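Local coordinates for putative uncharacterized protein (Bacteroides thetaiotaomicron, PDB 2RBK), which is a haloacid dehalogenase-like hydrolase that probably acts as a magnesium-dependent phosphatase, here holding a vanadate-type group that mimics the phosphoryl-transfer transition state, at residues Ser217-Ala222 with Glu233-Ala238; Thr67-Tyr72 with Asp186-Gly191; Glu204-Phe209 with His221-Val226. All coordinates share one frame; numbering follows the deposited sequence. Where two conformers were deposited one is given.

Contact 1: Ser217-Ala222 with Glu233-Ala238; sequences SMLRHA and EDVKAA
Apolar contact between L219 and the helix 233-238 makes the buried half of this interface. CD1 of L219 meets CG1 of V235 at 3.7 Å, the two side chains crossing obliquely, while CB of L219 lies 4.2 Å from CB of A238. In L219, chi1 (-71°) sets CG beside the backbone N, and chi2 (168°) then extends CD1 to V235. A238 points at the other helix, and its small methyl lets the backbones come near: the CA atoms of R220 and A238 are 5.6 Å apart.

At the exposed side a flat charged group lies over an alanine. In the conformer given, R220 lays one face of its guanidinium over A238, whose CA sits 3.5 Å above the centre of the plane. In that conformer a water bridges the helices, giving a 2.7 Å hydrogen bond to O of D234 and accepting a weak one from NH2 of R220. Helix 216-221 also touches helix 188-199 through S217, M218 and H221.

The segment axes approach to 9.1 Å at 22°, a nearly parallel pair. It belongs to the Rossmann-like HAD fold, where helix 216-221 is the crossover between strands 206-210 and 224-227, and helix 233-238 follows the second of them.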
ATOM      1  N   SER A 217      -3.797  10.374   0.485  1.00  9.87           N
ATOM      2  CA  SER A 217      -3.284  11.217  -0.606  1.00 10.14           C
ATOM      3  C   SER A 217      -3.842  10.745  -1.938  1.00  9.28           C
ATOM      4  O   SER A 217      -4.167  11.606  -2.791  1.00  9.99           O
ATOM      5  CB  SER A 217      -1.794  11.326  -0.612  1.00 11.54           C
ATOM      6  OG  SER A 217      -1.164  10.098  -0.860  1.00 12.43           O
ATOM      7  N   MET A 218      -3.978   9.456  -2.189  1.00  8.96           N
ATOM      8  CA  MET A 218      -4.554   9.027  -3.476  1.00  9.12           C
ATOM      9  C   MET A 218      -6.062   9.213  -3.555  1.00  8.39           C
ATOM     10  O   MET A 218      -6.569   9.366  -4.682  1.00  8.90           O
ATOM     11  CB  MET A 218      -4.156   7.600  -3.876  1.00  9.67           C
ATOM     12  CG  MET A 218      -4.793   6.460  -3.127  1.00  9.77           C
ATOM     13  SD  MET A 218      -4.505   4.927  -4.027  1.00  9.65           S
ATOM     14  CE  MET A 218      -5.431   3.773  -3.007  1.00 11.08           C
ATOM     15  N   LEU A 219      -6.777   9.188  -2.443  1.00  8.50           N
ATOM     16  CA  LEU A 219      -8.216   9.478  -2.416  1.00  8.89           C
ATOM     17  C   LEU A 219      -8.448  10.946  -2.822  1.00  8.76           C
ATOM     18  O   LEU A 219      -9.409  11.238  -3.521  1.00  9.67           O
ATOM     19  CB  LEU A 219      -8.809   9.174  -1.062  1.00  9.37           C
ATOM     20  CG  LEU A 219      -8.905   7.684  -0.742  1.00  9.93           C
ATOM     21  CD1 LEU A 219      -9.240   7.405   0.717  1.00 11.69           C
ATOM     22  CD2 LEU A 219      -9.918   6.981  -1.609  1.00 11.18           C
ATOM     23  N   ARG A 220      -7.589  11.842  -2.340  1.00  9.34           N
ATOM     24  CA  ARG A 220      -7.698  13.252  -2.675  0.54  9.96           C
ATOM     25  C   ARG A 220      -7.226  13.511  -4.099  1.00  9.64           C
ATOM     26  O   ARG A 220      -7.759  14.375  -4.790  1.00 11.31           O
ATOM     27  CB  ARG A 220      -6.939  14.090  -1.640  0.54 11.97           C
ATOM     28  CG  ARG A 220      -7.605  14.125  -0.282  0.54 14.29           C
ATOM     29  CD  ARG A 220      -7.067  15.208   0.647  0.54 18.33           C
ATOM     30  NE  ARG A 220      -7.720  15.163   1.954  0.54 21.69           N
ATOM     31  CZ  ARG A 220      -8.917  15.574   2.323  0.54 21.52           C
ATOM     32  NH1 ARG A 220      -9.689  16.141   1.379  0.54 24.55           N
ATOM     33  NH2 ARG A 220      -9.360  15.448   3.570  0.54 23.47           N
ATOM     34  N   HIS A 221      -6.177  12.810  -4.560  1.00  9.69           N
ATOM     35  CA  HIS A 221      -5.525  13.109  -5.819  1.00  9.47           C
ATOM     36  C   HIS A 221      -6.244  12.570  -7.017  1.00  9.10           C
ATOM     37  O   HIS A 221      -6.302  13.240  -8.084  1.00 10.33           O
ATOM     38  CB  HIS A 221      -4.100  12.576  -5.763  1.00 10.38           C
ATOM     39  CG  HIS A 221      -3.227  12.949  -6.940  1.00 10.16           C
ATOM     40  ND1 HIS A 221      -2.959  14.266  -7.240  1.00 12.39           N
ATOM     41  CD2 HIS A 221      -2.530  12.129  -7.797  1.00 11.51           C
ATOM     42  CE1 HIS A 221      -2.127  14.226  -8.295  1.00 13.54           C
ATOM     43  NE2 HIS A 221      -1.854  12.992  -8.622  1.00 12.41           N
ATOM     44  N   ALA A 222      -6.766  11.355  -6.943  1.00  9.02           N
ATOM     45  CA  ALA A 222      -7.542  10.804  -8.037  1.00  9.20           C
ATOM     46  C   ALA A 222      -8.760  11.679  -8.313  1.00  9.19           C
ATOM     47  O   ALA A 222      -9.245  12.404  -7.442  1.00  9.92           O
ATOM     48  CB  ALA A 222      -7.976   9.385  -7.721  1.00  9.77           C
ATOM     49  N   GLU A 233     -13.000   7.988  10.016  1.00 11.10           N
ATOM     50  CA  GLU A 233     -13.638   9.199   9.519  1.00 11.77           C
ATOM     51  C   GLU A 233     -12.691  10.062   8.699  1.00 11.17           C
ATOM     52  O   GLU A 233     -13.179  10.658   7.700  1.00 12.69           O
ATOM     53  CB  GLU A 233     -14.226   9.969  10.722  1.00 13.00           C
ATOM     54  CG  GLU A 233     -15.210  11.011  10.311  1.00 18.56           C
ATOM     55  CD  GLU A 233     -15.911  11.630  11.495  1.00 19.39           C
ATOM     56  OE1 GLU A 233     -17.072  12.095  11.268  1.00 28.37           O
ATOM     57  OE2 GLU A 233     -15.424  11.688  12.635  1.00 16.59           O
ATOM     58  N   ASP A 234     -11.421  10.147   9.009  1.00 11.74           N
ATOM     59  CA  ASP A 234     -10.520  11.006   8.226  1.00 12.15           C
ATOM     60  C   ASP A 234     -10.324  10.434   6.821  1.00 11.48           C
ATOM     61  O   ASP A 234     -10.133  11.179   5.869  1.00 12.76           O
ATOM     62  CB  ASP A 234      -9.205  11.272   8.908  1.00 14.07           C
ATOM     63  CG  ASP A 234      -8.317  10.089   9.148  1.00 13.63           C
ATOM     64  OD1 ASP A 234      -8.769   8.955   9.347  1.00 17.45           O
ATOM     65  OD2 ASP A 234      -7.076  10.313   9.134  1.00 17.26           O
ATOM     66  N   VAL A 235     -10.328   9.127   6.680  1.00 10.57           N
ATOM     67  CA  VAL A 235     -10.201   8.480   5.364  1.00 10.32           C
ATOM     68  C   VAL A 235     -11.479   8.765   4.574  1.00 10.57           C
ATOM     69  O   VAL A 235     -11.439   9.151   3.397  1.00 11.22           O
ATOM     70  CB  VAL A 235      -9.952   6.995   5.525  1.00 10.71           C
ATOM     71  CG1 VAL A 235      -9.951   6.316   4.144  1.00 12.21           C
ATOM     72  CG2 VAL A 235      -8.673   6.732   6.264  1.00 12.53           C
ATOM     73  N   LYS A 236     -12.654   8.600   5.207  1.00 10.35           N
ATOM     74  CA  LYS A 236     -13.924   8.892   4.535  1.00 11.46           C
ATOM     75  C   LYS A 236     -13.976  10.346   4.097  1.00 11.56           C
ATOM     76  O   LYS A 236     -14.468  10.655   3.015  1.00 13.20           O
ATOM     77  CB  LYS A 236     -15.079   8.577   5.453  1.00 11.48           C
ATOM     78  CG  LYS A 236     -15.235   7.083   5.710  1.00 11.64           C
ATOM     79  CD  LYS A 236     -16.443   6.751   6.563  1.00 13.71           C
ATOM     80  CE  LYS A 236     -16.690   5.326   6.744  1.00 16.01           C
ATOM     81  NZ  LYS A 236     -17.912   5.035   7.576  1.00 22.37           N
ATOM     82  N   ALA A 237     -13.467  11.270   4.907  1.00 11.75           N
ATOM     83  CA  ALA A 237     -13.509  12.655   4.593  1.00 13.84           C
ATOM     84  C   ALA A 237     -12.625  13.014   3.414  1.00 13.47           C
ATOM     85  O   ALA A 237     -12.933  13.988   2.717  1.00 16.75           O
ATOM     86  CB  ALA A 237     -13.137  13.510   5.804  1.00 18.60           C
ATOM     87  N   ALA A 238     -11.553  12.276   3.181  1.00 12.94           N
ATOM     88  CA  ALA A 238     -10.670  12.473   2.039  1.00 13.61           C
ATOM     89  C   ALA A 238     -11.275  11.969   0.723  1.00 12.75           C
ATOM     90  O   ALA A 238     -10.810  12.341  -0.373  1.00 14.44           O
ATOM     91  CB  ALA A 238      -9.346  11.761   2.258  1.00 14.09           C
TER
HETATM   92  O   HOH W   1      -9.515  13.838   6.041  1.00 21.85           O

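Contact 2: Thr67-Tyr72 with Asp186-Gly191; sequences TMNGAY and DTKQKG. With VN4 (oxido(dioxo)vanadium), chain C.
N69 and K188 meet beside the bound oxido(dioxo)vanadium, a vanadate-like group, in this HAD fold, where the turn linking strands 64-67 and 72-75 packs on the N-terminal end of helix 188-199. At T67, N and OG1 reach O of Y72 from opposite faces of the carbonyl plane, and its own O accepts from N of both G70 and Y72. Two residues, A71 and Y72, stand opposite the single T67, which makes a classic beta bulge.

At N69, OD1 lies 3.8 Å from CE of K188. A water donates to this OD1 and accepts from N of K188 at 3.1 Å, tying turn to helix. ND2 of N69 is held by Q149 and D180, and OD1 also accepts from N214, which fixes the rotation of the amide.

G70 sits with positive phi (98°), and its CA lies 3.7 Å from O of T187; a CB here would clash with that oxygen. A71 then sets its CB 4.3 Å from CB of D186, whose carboxylate is bound by S83 and Y81.

T187 is the N-cap of the helix, its OG1 accepting a weak bond from N of Q189; the same hydroxyl is hydrogen-bonded to OG of S217. The extended K188 chain carries its ammonium to A42 O, to a salt bridge with D215, and to the vanadate-like group, NZ donating to its O3 at 3.1 Å.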
ATOM      1  N   THR A  67       3.709  -0.301  -5.585  1.00  7.82           N
ATOM      2  CA  THR A  67       4.052  -1.005  -4.342  1.00  7.87           C
ATOM      3  C   THR A  67       4.887  -0.100  -3.480  1.00  7.95           C
ATOM      4  O   THR A  67       5.364   0.959  -3.900  1.00  8.31           O
ATOM      5  CB  THR A  67       4.786  -2.341  -4.648  1.00  8.64           C
ATOM      6  OG1 THR A  67       6.133  -2.083  -5.071  1.00  9.65           O
ATOM      7  CG2 THR A  67       4.042  -3.179  -5.645  1.00 10.64           C
ATOM      8  N   MET A  68       5.045  -0.523  -2.218  1.00  8.20           N
ATOM      9  CA  MET A  68       5.816   0.267  -1.259  1.00  8.75           C
ATOM     10  C   MET A  68       5.363   1.751  -1.282  1.00  8.73           C
ATOM     11  O   MET A  68       6.178   2.683  -1.278  1.00  8.87           O
ATOM     12  CB  MET A  68       7.328   0.136  -1.469  1.00  8.84           C
ATOM     13  CG  MET A  68       7.778  -1.270  -1.245  1.00 11.90           C
ATOM     14  SD  MET A  68       9.531  -1.473  -1.043  1.00 12.19           S
ATOM     15  CE  MET A  68       9.991  -2.370  -2.535  1.00 13.36           C
ATOM     16  N   ASN A  69       4.053   1.947  -1.292  1.00  8.73           N
ATOM     17  CA  ASN A  69       3.491   3.301  -1.155  1.00  9.37           C
ATOM     18  C   ASN A  69       3.953   4.237  -2.246  1.00  9.17           C
ATOM     19  O   ASN A  69       4.039   5.436  -2.043  1.00 11.94           O
ATOM     20  CB  ASN A  69       3.801   3.919   0.225  1.00 10.16           C
ATOM     21  CG  ASN A  69       3.067   3.213   1.316  1.00  9.89           C
ATOM     22  OD1 ASN A  69       1.858   3.382   1.440  1.00 12.96           O
ATOM     23  ND2 ASN A  69       3.748   2.347   2.061  1.00 11.36           N
ATOM     24  N   GLY A  70       4.212   3.710  -3.458  1.00  8.66           N
ATOM     25  CA  GLY A  70       4.691   4.524  -4.566  1.00  9.12           C
ATOM     26  C   GLY A  70       6.152   4.504  -4.802  1.00  9.16           C
ATOM     27  O   GLY A  70       6.610   5.000  -5.861  1.00  9.97           O
ATOM     28  N   ALA A  71       6.937   3.934  -3.889  1.00  8.55           N
ATOM     29  CA  ALA A  71       8.392   3.891  -4.028  1.00  8.69           C
ATOM     30  C   ALA A  71       8.880   2.823  -4.999  1.00  8.72           C
ATOM     31  O   ALA A  71      10.071   2.774  -5.341  1.00  9.81           O
ATOM     32  CB  ALA A  71       9.073   3.698  -2.682  1.00  9.35           C
ATOM     33  N   TYR A  72       7.997   1.956  -5.518  1.00  8.59           N
ATOM     34  CA  TYR A  72       8.416   0.938  -6.454  1.00  8.82           C
ATOM     35  C   TYR A  72       7.230   0.592  -7.367  1.00  8.22           C
ATOM     36  O   TYR A  72       6.280  -0.056  -6.898  1.00  8.62           O
ATOM     37  CB  TYR A  72       8.996  -0.278  -5.759  1.00  9.37           C
ATOM     38  CG  TYR A  72       9.710  -1.220  -6.666  1.00  9.80           C
ATOM     39  CD1 TYR A  72      11.050  -0.992  -6.943  1.00 11.63           C
ATOM     40  CD2 TYR A  72       9.074  -2.319  -7.184  1.00 11.35           C
ATOM     41  CE1 TYR A  72      11.746  -1.829  -7.770  1.00 13.58           C
ATOM     42  CE2 TYR A  72       9.784  -3.164  -8.009  1.00 12.55           C
ATOM     43  CZ  TYR A  72      11.113  -2.938  -8.303  1.00 12.92           C
ATOM     44  OH  TYR A  72      11.823  -3.834  -9.087  1.00 17.80           O
ATOM     45  N   ASP A 186       7.207  10.072  -1.949  1.00 10.12           N
ATOM     46  CA  ASP A 186       6.740   8.756  -2.349  1.00  9.87           C
ATOM     47  C   ASP A 186       5.572   8.314  -1.517  1.00  9.59           C
ATOM     48  O   ASP A 186       5.710   7.771  -0.429  1.00 11.81           O
ATOM     49  CB  ASP A 186       7.897   7.769  -2.291  1.00 10.03           C
ATOM     50  CG  ASP A 186       8.948   8.173  -3.334  1.00 11.19           C
ATOM     51  OD1 ASP A 186       8.574   8.704  -4.399  1.00 12.46           O
ATOM     52  OD2 ASP A 186      10.133   8.016  -2.997  1.00 12.60           O
ATOM     53  N   THR A 187       4.378   8.591  -2.036  1.00 10.99           N
ATOM     54  CA  THR A 187       3.101   8.135  -1.536  1.00 10.48           C
ATOM     55  C   THR A 187       2.315   7.525  -2.684  1.00 10.03           C
ATOM     56  O   THR A 187       2.748   7.620  -3.849  1.00 10.10           O
ATOM     57  CB  THR A 187       2.216   9.241  -0.884  1.00 16.98           C
ATOM     58  OG1 THR A 187       1.702  10.042  -1.894  1.00 23.05           O
ATOM     59  CG2 THR A 187       3.048  10.094   0.072  1.00 20.64           C
ATOM     60  N   LYS A 188       1.171   6.947  -2.402  1.00  9.83           N
ATOM     61  CA  LYS A 188       0.415   6.363  -3.520  1.00  9.67           C
ATOM     62  C   LYS A 188       0.039   7.380  -4.585  1.00  9.23           C
ATOM     63  O   LYS A 188      -0.177   6.990  -5.741  1.00 11.27           O
ATOM     64  CB  LYS A 188      -0.783   5.608  -2.980  1.00  9.53           C
ATOM     65  CG  LYS A 188      -0.444   4.380  -2.170  1.00 10.39           C
ATOM     66  CD  LYS A 188      -1.637   3.718  -1.585  1.00  9.66           C
ATOM     67  CE  LYS A 188      -1.241   2.598  -0.613  1.00 11.04           C
ATOM     68  NZ  LYS A 188      -2.400   1.762  -0.185  1.00 10.31           N
ATOM     69  N   GLN A 189      -0.098   8.641  -4.221  1.00  9.47           N
ATOM     70  CA  GLN A 189      -0.343   9.702  -5.220  1.00 10.18           C
ATOM     71  C   GLN A 189       0.734   9.744  -6.277  1.00  9.45           C
ATOM     72  O   GLN A 189       0.466   9.923  -7.480  1.00  9.28           O
ATOM     73  CB  GLN A 189      -0.464  11.080  -4.540  1.00 13.79           C
ATOM     74  CG  GLN A 189      -0.158  12.333  -5.269  1.00 14.68           C
ATOM     75  CD  GLN A 189      -0.486  13.588  -4.524  1.00 15.49           C
ATOM     76  OE1 GLN A 189      -0.923  13.523  -3.367  1.00 18.63           O
ATOM     77  NE2 GLN A 189      -0.357  14.763  -5.166  1.00 22.52           N
ATOM     78  N   LYS A 190       2.021   9.653  -5.856  1.00  9.78           N
ATOM     79  CA  LYS A 190       3.147   9.565  -6.803  1.00  9.53           C
ATOM     80  C   LYS A 190       2.982   8.371  -7.692  1.00  9.05           C
ATOM     81  O   LYS A 190       3.243   8.415  -8.903  1.00  9.11           O
ATOM     82  CB  LYS A 190       4.471   9.468  -6.013  1.00 10.75           C
ATOM     83  CG  LYS A 190       5.724   9.149  -6.829  1.00 10.54           C
ATOM     84  CD  LYS A 190       6.051  10.156  -7.851  1.00 10.61           C
ATOM     85  CE  LYS A 190       7.517   9.996  -8.324  1.00 10.33           C
ATOM     86  NZ  LYS A 190       7.868  10.931  -9.438  1.00 11.08           N
ATOM     87  N   GLY A 191       2.565   7.230  -7.110  1.00  9.06           N
ATOM     88  CA  GLY A 191       2.346   6.040  -7.899  1.00  9.26           C
ATOM     89  C   GLY A 191       1.301   6.262  -9.000  1.00  8.77           C
ATOM     90  O   GLY A 191       1.518   5.843 -10.135  1.00  8.86           O
TER
HETATM   91  V   VN4 C 601      -2.755  -1.495   1.566  1.00 15.22           V
HETATM   92  O1  VN4 C 601      -2.700  -2.767   0.496  1.00 18.50           O
HETATM   93  O2  VN4 C 601      -3.872  -1.515   2.926  1.00 10.41           O
HETATM   94  O3  VN4 C 601      -1.365  -0.335   1.877  1.00 15.03           O
HETATM   95  O   HOH W   2       0.874   6.041   0.555  1.00 16.71           O
HETATM   96  O   HOH W   3      -1.340  -2.748   2.535  1.00 19.13           O

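Contact 3: Glu204-Phe209 with His221-Val226; sequences EETMSF and HAAIGV
M207 and I224 lie paired across two parallel strands, and their side chains form a bump on the sheet face that F209 and V226 share. The M207 chain bends at chi3 (-74°), seating its CE methyl against I224, 3.7 Å from CD1 and close to CG2 as well. Further along, the F209 ring and V226 run alongside each other in one direction, with CD2 of the ring 3.7 Å from CB of V226. Helix 250-258 packs on this face through F258, I251 and A254, and F7 stacks on the F209 ring.

On the face of S208 and A222, the A222 methyl fills the hollow beside the S208 hydroxyl, its CB 3.4 Å from OG, where G225 contributes only its CA; that hydroxyl is bonded to O of M218. At the strand start, OG1 of T206 is turned between the backbone N and the carbonyl carbon (chi1 62°), accepts from N of A223 at 3.0 Å and also bonds L203 O. A valine at T206 would probably leave the A223 N-H without this acceptor and L203 O without its hydroxyl partner.

Three backbone bonds complete the ladder: I224 N to T206 O, S208 N to I224 O at 2.9 Å, and V226 N to S208 O at 2.8 Å. The chemistry thus implies that main-chain bonds set the parallel register, while the threonine hydroxyl extends the pairing into the loop ahead of strand 224-227.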
ATOM      1  N   GLU A 204      -7.682  13.379 -14.546  1.00  9.96           N
ATOM      2  CA  GLU A 204      -9.127  13.558 -14.488  0.64  9.86           C
ATOM      3  C   GLU A 204      -9.873  12.296 -14.877  1.00  9.79           C
ATOM      4  O   GLU A 204     -11.121  12.252 -14.753  1.00 11.40           O
ATOM      5  CB  GLU A 204      -9.483  14.769 -15.386  0.64  9.98           C
ATOM      6  CG  GLU A 204      -8.943  16.131 -15.021  0.64 12.16           C
ATOM      7  CD  GLU A 204      -7.439  16.311 -14.838  0.64 14.93           C
ATOM      8  OE1 GLU A 204      -6.789  15.837 -15.830  0.64 14.08           O
ATOM      9  OE2 GLU A 204      -7.063  16.770 -13.658  0.64 14.14           O
ATOM     10  N   GLU A 205      -9.191  11.236 -15.300  1.00  9.23           N
ATOM     11  CA  GLU A 205      -9.743   9.949 -15.714  1.00  9.30           C
ATOM     12  C   GLU A 205      -9.430   8.843 -14.723  1.00  8.59           C
ATOM     13  O   GLU A 205      -9.475   7.655 -15.063  1.00  9.68           O
ATOM     14  CB  GLU A 205      -9.208   9.611 -17.107  1.00 10.51           C
ATOM     15  CG  GLU A 205      -9.548  10.599 -18.198  1.00 12.91           C
ATOM     16  CD  GLU A 205      -8.770  10.415 -19.507  1.00 14.41           C
ATOM     17  OE1 GLU A 205      -9.388  10.677 -20.572  1.00 18.62           O
ATOM     18  OE2 GLU A 205      -7.539  10.029 -19.567  1.00 13.99           O
ATOM     19  N   THR A 206      -9.075   9.187 -13.472  1.00  8.63           N
ATOM     20  CA  THR A 206      -8.668   8.213 -12.469  1.00  8.27           C
ATOM     21  C   THR A 206      -9.705   8.047 -11.364  1.00  8.15           C
ATOM     22  O   THR A 206     -10.421   8.997 -11.010  1.00  9.07           O
ATOM     23  CB  THR A 206      -7.331   8.612 -11.831  1.00  8.51           C
ATOM     24  OG1 THR A 206      -7.425   9.866 -11.156  1.00  8.86           O
ATOM     25  CG2 THR A 206      -6.232   8.671 -12.888  1.00  8.79           C
ATOM     26  N   MET A 207      -9.718   6.870 -10.761  1.00  7.79           N
ATOM     27  CA  MET A 207     -10.536   6.568  -9.601  1.00  7.91           C
ATOM     28  C   MET A 207      -9.700   5.719  -8.655  1.00  7.52           C
ATOM     29  O   MET A 207      -9.069   4.745  -9.094  1.00  8.95           O
ATOM     30  CB  MET A 207     -11.791   5.808 -10.020  1.00  8.33           C
ATOM     31  CG  MET A 207     -12.773   5.506  -8.878  1.00  9.51           C
ATOM     32  SD  MET A 207     -14.279   4.694  -9.435  1.00 11.26           S
ATOM     33  CE  MET A 207     -15.100   6.077 -10.229  1.00 12.32           C
ATOM     34  N   SER A 208      -9.725   6.042  -7.373  1.00  7.88           N
ATOM     35  CA  SER A 208      -8.973   5.287  -6.368  1.00  7.61           C
ATOM     36  C   SER A 208      -9.932   4.765  -5.293  1.00  7.95           C
ATOM     37  O   SER A 208     -11.019   5.321  -5.069  1.00  8.48           O
ATOM     38  CB  SER A 208      -7.883   6.153  -5.755  1.00  8.43           C
ATOM     39  OG  SER A 208      -8.459   7.250  -5.086  1.00  9.10           O
ATOM     40  N   PHE A 209      -9.505   3.688  -4.625  1.00  7.68           N
ATOM     41  CA  PHE A 209     -10.257   2.969  -3.630  1.00  7.72           C
ATOM     42  C   PHE A 209      -9.357   2.664  -2.451  1.00  7.82           C
ATOM     43  O   PHE A 209      -8.293   2.071  -2.657  1.00  8.13           O
ATOM     44  CB  PHE A 209     -10.808   1.655  -4.179  1.00  8.09           C
ATOM     45  CG  PHE A 209     -11.690   1.766  -5.404  1.00  8.19           C
ATOM     46  CD1 PHE A 209     -11.143   1.977  -6.660  1.00  8.67           C
ATOM     47  CD2 PHE A 209     -13.061   1.625  -5.312  1.00  8.89           C
ATOM     48  CE1 PHE A 209     -11.929   2.035  -7.779  1.00  9.70           C
ATOM     49  CE2 PHE A 209     -13.862   1.706  -6.443  1.00 10.36           C
ATOM     50  CZ  PHE A 209     -13.304   1.899  -7.689  1.00 10.20           C
ATOM     51  N   HIS A 221      -6.177  12.810  -4.560  1.00  9.69           N
ATOM     52  CA  HIS A 221      -5.525  13.109  -5.819  1.00  9.47           C
ATOM     53  C   HIS A 221      -6.244  12.570  -7.017  1.00  9.10           C
ATOM     54  O   HIS A 221      -6.302  13.240  -8.084  1.00 10.33           O
ATOM     55  CB  HIS A 221      -4.100  12.576  -5.763  1.00 10.38           C
ATOM     56  CG  HIS A 221      -3.227  12.949  -6.940  1.00 10.16           C
ATOM     57  ND1 HIS A 221      -2.959  14.266  -7.240  1.00 12.39           N
ATOM     58  CD2 HIS A 221      -2.530  12.129  -7.797  1.00 11.51           C
ATOM     59  CE1 HIS A 221      -2.127  14.226  -8.295  1.00 13.54           C
ATOM     60  NE2 HIS A 221      -1.854  12.992  -8.622  1.00 12.41           N
ATOM     61  N   ALA A 222      -6.766  11.355  -6.943  1.00  9.02           N
ATOM     62  CA  ALA A 222      -7.542  10.804  -8.037  1.00  9.20           C
ATOM     63  C   ALA A 222      -8.760  11.679  -8.313  1.00  9.19           C
ATOM     64  O   ALA A 222      -9.245  12.404  -7.442  1.00  9.92           O
ATOM     65  CB  ALA A 222      -7.976   9.385  -7.721  1.00  9.77           C
ATOM     66  N   ALA A 223      -9.287  11.626  -9.551  1.00  9.27           N
ATOM     67  CA  ALA A 223     -10.467  12.406  -9.854  1.00  8.93           C
ATOM     68  C   ALA A 223     -11.625  12.051  -8.933  1.00  8.98           C
ATOM     69  O   ALA A 223     -12.396  12.937  -8.490  1.00 10.21           O
ATOM     70  CB  ALA A 223     -10.841  12.306 -11.329  1.00  9.54           C
ATOM     71  N   ILE A 224     -11.797  10.769  -8.675  1.00  8.91           N
ATOM     72  CA  ILE A 224     -12.841  10.238  -7.806  1.00  8.88           C
ATOM     73  C   ILE A 224     -12.159   9.329  -6.808  1.00  8.95           C
ATOM     74  O   ILE A 224     -11.519   8.347  -7.239  1.00  9.67           O
ATOM     75  CB  ILE A 224     -13.938   9.530  -8.567  1.00 10.17           C
ATOM     76  CG1 ILE A 224     -14.630  10.460  -9.581  1.00 12.18           C
ATOM     77  CG2 ILE A 224     -14.937   8.909  -7.580  1.00 12.76           C
ATOM     78  CD1 ILE A 224     -15.514   9.753 -10.576  1.00 14.48           C
ATOM     79  N   GLY A 225     -12.307   9.597  -5.535  1.00  9.00           N
ATOM     80  CA  GLY A 225     -11.795   8.735  -4.466  1.00  9.07           C
ATOM     81  C   GLY A 225     -12.942   8.041  -3.729  1.00  8.78           C
ATOM     82  O   GLY A 225     -13.920   8.730  -3.360  1.00  9.56           O
ATOM     83  N   VAL A 226     -12.834   6.759  -3.559  1.00  8.38           N
ATOM     84  CA  VAL A 226     -13.816   5.950  -2.890  1.00  8.66           C
ATOM     85  C   VAL A 226     -13.232   5.364  -1.600  1.00  8.71           C
ATOM     86  O   VAL A 226     -12.239   4.646  -1.644  1.00  8.67           O
ATOM     87  CB  VAL A 226     -14.276   4.781  -3.814  1.00  8.84           C
ATOM     88  CG1 VAL A 226     -15.211   3.852  -3.045  1.00 10.13           C
ATOM     89  CG2 VAL A 226     -14.892   5.330  -5.068  1.00 10.36           C
TER

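Overall arrangement
Along the chain contact 2 closes before contacts 3 and 1 open. Contacts 1 and 3 share H221 and A222, their centres about 10 Å apart; contact 2 lies about 15 Å from each. Contact 3 pairs the strands of the beta-alpha-beta unit 206-227, and contact 1 sets helix 233-238 against its helix. Contact 2 brings the turn after strand 64-67, from the other half of the strand order beyond strands 4-7 and 38-42, to helix 188-199. The contacts interlock: L219 CD2 is 3.3 Å from V226 O, M218 SD 3.9 Å from K188 CB. Contact 2 thus holds K188 at the bound group, and D215, just ahead of helix 216-221, links it to the half built by contacts 1 and 3.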